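Amidase, hydantoinase/carbamoylase family (Burkholderia ambifaria, PDB 5TP4) is a zinc-dependent amidase of the peptidase M20 family that probably hydrolyses N-carbamoyl-L-amino acids. Local coordinates at the interface of chains A and B. Numbering follows the deposited sequence. Chains: chain A/B, Amidase, hydantoinase/carbamoylase family.

The interface of chains A and B. Residues chain A 257-258, 261, 268-270; chain B 240, 243, 248.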
# COMPACT_ATOMS: atom_id res chain seq x y z
N LEU A 257 -14.42 5.58 10.51
CA LEU A 257 -13.56 5.71 11.67
C LEU A 257 -13.40 7.17 12.06
O LEU A 257 -13.51 7.52 13.23
CB LEU A 257 -12.19 5.09 11.39
CG LEU A 257 -11.11 5.30 12.46
CD1 LEU A 257 -11.60 4.72 13.81
CD2 LEU A 257 -9.80 4.64 12.04
N GLU A 258 -13.15 8.04 11.06
CA GLU A 258 -13.05 9.46 11.35
C GLU A 258 -14.29 9.97 12.08
O GLU A 258 -14.18 10.70 13.07
CB GLU A 258 -12.80 10.23 10.04
CG GLU A 258 -12.41 11.66 10.24
CD GLU A 258 -11.93 12.26 8.92
OE1 GLU A 258 -12.44 11.85 7.85
OE2 GLU A 258 -11.03 13.12 8.96
N VAL A 261 -14.47 8.73 15.78
CA VAL A 261 -13.59 9.41 16.72
C VAL A 261 -14.10 10.82 16.99
O VAL A 261 -13.96 11.32 18.12
CB VAL A 261 -12.13 9.36 16.23
CG1 VAL A 261 -11.90 10.28 15.05
CG2 VAL A 261 -11.19 9.69 17.37
N GLY A 268 -10.70 10.87 22.43
CA GLY A 268 -10.50 9.76 21.51
C GLY A 268 -9.66 10.20 20.32
O GLY A 268 -9.83 11.28 19.77
N LEU A 269 -8.73 9.33 19.93
CA LEU A 269 -7.88 9.55 18.77
C LEU A 269 -7.87 8.29 17.91
O LEU A 269 -8.03 7.18 18.42
CB LEU A 269 -6.43 9.87 19.19
CG LEU A 269 -6.19 10.97 20.24
CD1 LEU A 269 -4.70 10.95 20.59
CD2 LEU A 269 -6.57 12.32 19.63
N ALA A 270 -7.71 8.47 16.61
CA ALA A 270 -7.51 7.28 15.79
C ALA A 270 -6.67 7.63 14.58
O ALA A 270 -6.79 8.71 14.03
CB ALA A 270 -8.82 6.65 15.32
N MET B 240 -6.70 15.56 17.52
CA MET B 240 -7.23 15.50 16.16
C MET B 240 -7.24 16.85 15.46
O MET B 240 -6.92 16.88 14.25
CB MET B 240 -8.64 14.88 16.19
CG MET B 240 -8.70 13.46 16.71
SD MET B 240 -7.73 12.22 15.83
CE MET B 240 -8.56 12.18 14.21
N ARG B 243 -4.13 17.80 13.25
CA ARG B 243 -3.64 16.82 12.30
C ARG B 243 -3.84 17.27 10.86
O ARG B 243 -4.79 17.98 10.52
CB ARG B 243 -4.36 15.49 12.51
CG ARG B 243 -4.12 14.94 13.88
CD ARG B 243 -4.71 13.58 14.02
NE ARG B 243 -4.28 13.02 15.32
CZ ARG B 243 -4.17 11.74 15.59
NH1 ARG B 243 -4.46 10.84 14.65
NH2 ARG B 243 -3.75 11.37 16.79
N PHE B 248 -6.55 9.93 5.65
CA PHE B 248 -7.97 10.26 5.67
C PHE B 248 -8.31 11.14 4.47
O PHE B 248 -9.40 11.02 3.91
CB PHE B 248 -8.40 11.00 6.95
CG PHE B 248 -8.65 10.10 8.15
CD1 PHE B 248 -9.08 8.79 8.01
CD2 PHE B 248 -8.47 10.61 9.44
CE1 PHE B 248 -9.32 7.99 9.15
CE2 PHE B 248 -8.70 9.82 10.57
CZ PHE B 248 -9.12 8.51 10.41
O HOH W 1 -5.83 10.93 12.10
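The ring of B:Phe248 carries the side chain of A:Glu258 stacked on one face. CB of A:Glu258 stands 4.0 Å above the ring plane, over its centre, and the carboxylate lies beyond, over the CG-CD2 rim, tilted 28° from the ring, with OE2 3.6 Å from CD2 of B:Phe248. CG of A:Glu258 is anti to the backbone N (chi1 -168°) and the chain is extended beyond it, which lays the stem along the ring; the two side chains run past each other in opposite directions.

The other flat group, the guanidinium of B:Arg243, has SD of B:Met240 over one face, towards the rim. At its edge and in plane sits water 1, which takes a hydrogen bond from NH1 of B:Arg243 (2.9 Å) and links it to the carbonyl O of A:Ala270, 3.1 Å from the water. No direct polar bond crosses here, and the water carries the link. NH2 meets CB and CD1 of A:Leu269, the two side chains crossing nearly at right angles.

B:Met240 fills the middle. Bent at chi2 and chi3, it passes CG alongside CD2 of A:Leu269 at 3.8 Å, while its methyl CE meets CG1 of A:Val261 tip to tip at 3.9 Å.

Helix 246-262 and strand 269-271 of chain A thus receive a mixed patch of chain B, packed by Met and Phe with a water bridge at one side. This patch and its two-fold twin contribute to the deposited dimer; the structure alone does not show that this is the form in solution.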